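PDB 2R00: aspartate-semialdehyde dehydrogenase from Vibrio cholerae, which catalyses the NADPH-dependent reductive dephosphorylation of L-aspartyl-4-phosphate to L-aspartate-semialdehyde, an early step in the synthesis of lysine, methionine and threonine. Local coordinates for residues G75-S78 / A79-P83; S97-R100 / Y101-D104. All blocks are in the same frame, centred on the assembly; numbering follows the deposited sequence.

Interaction 1: G75-S78 / A79-P83; sequences GELS and AKWAP
Leu77 and Trp81 both set CG anti to their own carbonyl carbon (chi1 -74° and -73°), and with one helical turn between them this shared torsion lets the two side chains run side by side in the same direction. The touch is made by one methyl: Leu77 CD2 comes up to the edge of the indole, in the ring plane, 4.0 Å from Trp81 CD1 and almost as near to NE1. Lys80 takes the other course, with CG anti to its backbone N and an extended chain beyond. Its CG lies 4.0 Å above one face of the Trp81 ring, toward the rim.

The backbone beneath is the first two turns of helix 75-87, the crossover helix of a beta-alpha-beta unit between strands 68-71 and 91-94 in the Rossmann-type nucleotide-binding domain. Four consecutive i to i+4 bonds build it. Ala79 N binds Gly75 O at 2.8 Å, and Lys80 N reaches Glu76 O at a longer 3.2 Å. Trp81 N donates to Leu77 O at 2.8 Å, and the same oxygen lies near the plane of the indole at its edge, 3.4 Å from Trp81 CD1. Ser78 O accepts from Ala82 N at 2.9 Å and also meets the ring carbon CD of Pro83. Since a proline nitrogen has no hydrogen to give, the bond series breaks at Pro83 and the helix kinks there.

On the buried side, Ser78 OG is hydrogen-bonded to Asp94, just at the end of strand 91-94, while Ala82 packs on Phe71. Trp81 also touches Phe71, and its ring meets that of Phe9 with the two planes about 80° apart.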
loop_
_atom_site.group_PDB
_atom_site.type_symbol
_atom_site.label_atom_id
_atom_site.label_comp_id
_atom_site.label_asym_id
_atom_site.label_seq_id
_atom_site.Cartn_x
_atom_site.Cartn_y
_atom_site.Cartn_z
ATOM N N GLY A 75 -28.010 2.916 0.343
ATOM C CA GLY A 75 -28.250 4.324 0.614
ATOM C C GLY A 75 -29.605 4.850 0.184
ATOM O O GLY A 75 -30.218 5.628 0.907
ATOM N N GLU A 76 -30.075 4.441 -0.995
ATOM C CA GLU A 76 -31.339 4.988 -1.501
ATOM C C GLU A 76 -32.549 4.536 -0.698
ATOM O O GLU A 76 -33.475 5.320 -0.487
ATOM C CB GLU A 76 -31.511 4.828 -3.025
ATOM C CG GLU A 76 -31.046 6.062 -3.840
ATOM C CD GLU A 76 -32.070 6.536 -4.874
ATOM O OE1 GLU A 76 -31.891 7.625 -5.454
ATOM O OE2 GLU A 76 -33.065 5.829 -5.116
ATOM N N LEU A 77 -32.524 3.298 -0.206
ATOM C CA LEU A 77 -33.563 2.833 0.698
ATOM C C LEU A 77 -33.517 3.507 2.062
ATOM O O LEU A 77 -34.565 3.755 2.660
ATOM C CB LEU A 77 -33.565 1.298 0.811
ATOM C CG LEU A 77 -34.155 0.647 -0.448
ATOM C CD1 LEU A 77 -33.934 -0.882 -0.463
ATOM C CD2 LEU A 77 -35.652 0.994 -0.556
ATOM N N SER A 78 -32.319 3.816 2.554
ATOM C CA SER A 78 -32.188 4.631 3.776
ATOM C C SER A 78 -32.715 6.057 3.583
ATOM O O SER A 78 -33.382 6.611 4.461
ATOM C CB SER A 78 -30.727 4.686 4.232
ATOM O OG SER A 78 -30.395 3.508 4.932
ATOM N N ALA A 79 -32.390 6.651 2.441
ATOM C CA ALA A 79 -32.902 7.980 2.067
ATOM C C ALA A 79 -34.426 8.066 2.177
ATOM O O ALA A 79 -34.962 9.050 2.692
ATOM C CB ALA A 79 -32.464 8.322 0.643
ATOM N N LYS A 80 -35.101 7.043 1.662
ATOM C CA LYS A 80 -36.560 6.903 1.707
ATOM C C LYS A 80 -37.076 6.558 3.111
ATOM O O LYS A 80 -37.919 7.276 3.667
ATOM C CB LYS A 80 -37.000 5.824 0.704
ATOM C CG LYS A 80 -38.517 5.593 0.611
ATOM C CD LYS A 80 -38.880 4.822 -0.661
ATOM C CE LYS A 80 -40.387 4.556 -0.744
ATOM N NZ LYS A 80 -40.803 4.195 -2.132
ATOM N N TRP A 81 -36.547 5.474 3.683
ATOM C CA TRP A 81 -37.115 4.877 4.895
ATOM C C TRP A 81 -36.663 5.416 6.259
ATOM O O TRP A 81 -37.430 5.361 7.221
ATOM C CB TRP A 81 -36.974 3.349 4.850
ATOM C CG TRP A 81 -37.917 2.754 3.879
ATOM C CD1 TRP A 81 -37.615 2.228 2.667
ATOM C CD2 TRP A 81 -39.341 2.674 4.015
ATOM N NE1 TRP A 81 -38.759 1.791 2.043
ATOM C CE2 TRP A 81 -39.835 2.055 2.850
ATOM C CE3 TRP A 81 -40.245 3.038 5.029
ATOM C CZ2 TRP A 81 -41.205 1.805 2.647
ATOM C CZ3 TRP A 81 -41.613 2.794 4.827
ATOM C CH2 TRP A 81 -42.072 2.182 3.644
ATOM N N ALA A 82 -35.438 5.926 6.359
ATOM C CA ALA A 82 -34.966 6.432 7.651
ATOM C C ALA A 82 -35.754 7.636 8.157
ATOM O O ALA A 82 -36.017 7.717 9.359
ATOM C CB ALA A 82 -33.466 6.731 7.646
ATOM N N PRO A 83 -36.083 8.600 7.271
ATOM C CA PRO A 83 -36.985 9.664 7.734
ATOM C C PRO A 83 -38.331 9.161 8.282
ATOM O O PRO A 83 -38.860 9.740 9.231
ATOM C CB PRO A 83 -37.205 10.505 6.470
ATOM C CG PRO A 83 -35.936 10.309 5.675
ATOM C CD PRO A 83 -35.635 8.840 5.882
#

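Interaction 2: S97-R100 / Y101-D104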
loop_
_atom_site.group_PDB
_atom_site.type_symbol
_atom_site.label_atom_id
_atom_site.label_comp_id
_atom_site.label_asym_id
_atom_site.label_seq_id
_atom_site.Cartn_x
_atom_site.Cartn_y
_atom_site.Cartn_z
ATOM N N SER A 97 -23.790 5.273 3.169
ATOM C CA SER A 97 -23.166 6.595 3.014
ATOM C C SER A 97 -24.181 7.735 3.081
ATOM O O SER A 97 -23.796 8.899 3.231
ATOM C CB SER A 97 -22.395 6.679 1.690
ATOM O OG SER A 97 -23.286 6.432 0.622
ATOM N N HIS A 98 -25.474 7.421 2.985
ATOM C CA HIS A 98 -26.466 8.491 2.752
ATOM C C HIS A 98 -26.427 9.659 3.743
ATOM O O HIS A 98 -26.382 10.818 3.309
ATOM C CB HIS A 98 -27.910 7.983 2.568
ATOM C CG HIS A 98 -28.863 9.084 2.206
ATOM N ND1 HIS A 98 -28.874 9.678 0.961
ATOM C CD2 HIS A 98 -29.794 9.736 2.940
ATOM C CE1 HIS A 98 -29.762 10.657 0.947
ATOM N NE2 HIS A 98 -30.340 10.709 2.136
ATOM N N PHE A 99 -26.432 9.375 5.047
ATOM C CA PHE A 99 -26.502 10.450 6.069
ATOM C C PHE A 99 -25.181 10.834 6.724
ATOM O O PHE A 99 -25.158 11.666 7.636
ATOM C CB PHE A 99 -27.493 10.094 7.178
ATOM C CG PHE A 99 -28.902 9.974 6.716
ATOM C CD1 PHE A 99 -29.663 11.104 6.464
ATOM C CD2 PHE A 99 -29.485 8.721 6.555
ATOM C CE1 PHE A 99 -30.983 10.991 6.027
ATOM C CE2 PHE A 99 -30.805 8.596 6.135
ATOM C CZ PHE A 99 -31.556 9.729 5.864
ATOM N N ARG A 100 -24.080 10.248 6.263
ATOM C CA ARG A 100 -22.777 10.461 6.923
ATOM C C ARG A 100 -22.303 11.917 6.902
ATOM O O ARG A 100 -21.562 12.321 7.781
ATOM C CB ARG A 100 -21.685 9.576 6.306
ATOM C CG ARG A 100 -21.907 8.077 6.442
ATOM C CD ARG A 100 -20.717 7.292 5.920
ATOM N NE ARG A 100 -20.991 5.858 6.001
ATOM C CZ ARG A 100 -20.592 4.956 5.111
ATOM N NH1 ARG A 100 -19.887 5.327 4.052
ATOM N NH2 ARG A 100 -20.911 3.679 5.281
ATOM N N TYR A 101 -22.713 12.685 5.895
ATOM C CA TYR A 101 -22.142 14.034 5.643
ATOM C C TYR A 101 -23.117 15.144 6.029
ATOM O O TYR A 101 -22.795 16.325 5.912
ATOM C CB TYR A 101 -21.635 14.158 4.172
ATOM C CG TYR A 101 -20.900 12.898 3.778
ATOM C CD1 TYR A 101 -21.548 11.879 3.076
ATOM C CD2 TYR A 101 -19.581 12.681 4.194
ATOM C CE1 TYR A 101 -20.890 10.689 2.771
ATOM C CE2 TYR A 101 -18.919 11.488 3.893
ATOM C CZ TYR A 101 -19.584 10.500 3.193
ATOM O OH TYR A 101 -18.936 9.323 2.902
ATOM N N ASP A 102 -24.300 14.753 6.505
ATOM C CA ASP A 102 -25.307 15.703 6.977
ATOM C C ASP A 102 -24.817 16.417 8.235
ATOM O O ASP A 102 -24.479 15.777 9.230
ATOM C CB ASP A 102 -26.657 15.013 7.230
ATOM C CG ASP A 102 -27.362 14.616 5.937
ATOM O OD1 ASP A 102 -26.953 13.606 5.345
ATOM O OD2 ASP A 102 -28.308 15.317 5.505
ATOM N N TYR A 103 -24.784 17.746 8.163
ATOM C CA TYR A 103 -24.254 18.587 9.232
ATOM C C TYR A 103 -24.867 18.275 10.596
ATOM O O TYR A 103 -24.169 18.256 11.607
ATOM C CB TYR A 103 -24.483 20.057 8.882
ATOM C CG TYR A 103 -24.009 21.050 9.927
ATOM C CD1 TYR A 103 -22.657 21.248 10.158
ATOM C CD2 TYR A 103 -24.928 21.805 10.662
ATOM C CE1 TYR A 103 -22.218 22.166 11.103
ATOM C CE2 TYR A 103 -24.499 22.730 11.611
ATOM C CZ TYR A 103 -23.142 22.900 11.821
ATOM O OH TYR A 103 -22.703 23.811 12.757
ATOM N N ASP A 104 -26.168 18.019 10.596
ATOM C CA ASP A 104 -26.946 17.814 11.809
ATOM C C ASP A 104 -26.987 16.368 12.331
ATOM O O ASP A 104 -27.621 16.092 13.355
ATOM C CB ASP A 104 -28.369 18.340 11.591
ATOM C CG ASP A 104 -29.021 17.841 10.265
ATOM O OD1 ASP A 104 -28.319 17.467 9.283
ATOM O OD2 ASP A 104 -30.267 17.872 10.212
HETATM O O HOH W 1 -24.796 12.738 3.887
#
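Two overlapping type I beta turns, Ser97 to Arg100 and Phe99 to Asp102, shape the loop after strand 91-94 in the nucleotide-binding domain and present Arg100, predicted to bind phosphate. Arg100 and Tyr101 point the same way: Arg100 CB sits over the centre of the Tyr101 ring, a CH-pi contact 3.8 Å from the centroid. The guanidinium plane stands 77° from the ring. Beyond the turns, Arg100 NE bonds to Asn128 O, and Tyr101 OH to Lys215 NZ, another predicted phosphate ligand, so that Tyr101 links two residues predicted to bind phosphate. Ser97 O approaches Tyr101 CE1 obliquely at 3.4 Å.

Both turns close with weak bonds, Asp102 N to Phe99 O at 3.4 Å in the second. With CG anti to its carbonyl carbon (chi1 -72°), Asp102 turns OD1 back to within 3.3 Å of Phe99 CA. Its carboxylate crosses the Phe99 ring obliquely, the planes 47° apart. One water bridges the turns: it accepts from Tyr101 N at 2.9 Å and donates to His98 O at 2.6 Å and to Asp102 OD1 at 2.7 Å.

From the N terminus the chain leaves strand 68-71 and enters helix 75-87, where interaction 1 lies in the opening turns. It then passes through strand 91-94 into the loop 97-104 of interaction 2. The two contacts follow in series, neither nesting nor crossing, and since each joins neighbouring segments, neither closes a long loop. Their centres are about 12 Å apart, yet they touch by packing: Ala79 CB lies 3.5 Å from His98 NE2, and Ala82 CB 3.6 Å from Phe99 CE2. Thus the loop after strand 91-94 packs on the crossover helix 75-87 and also meets helix 211-223 and strand 125-127.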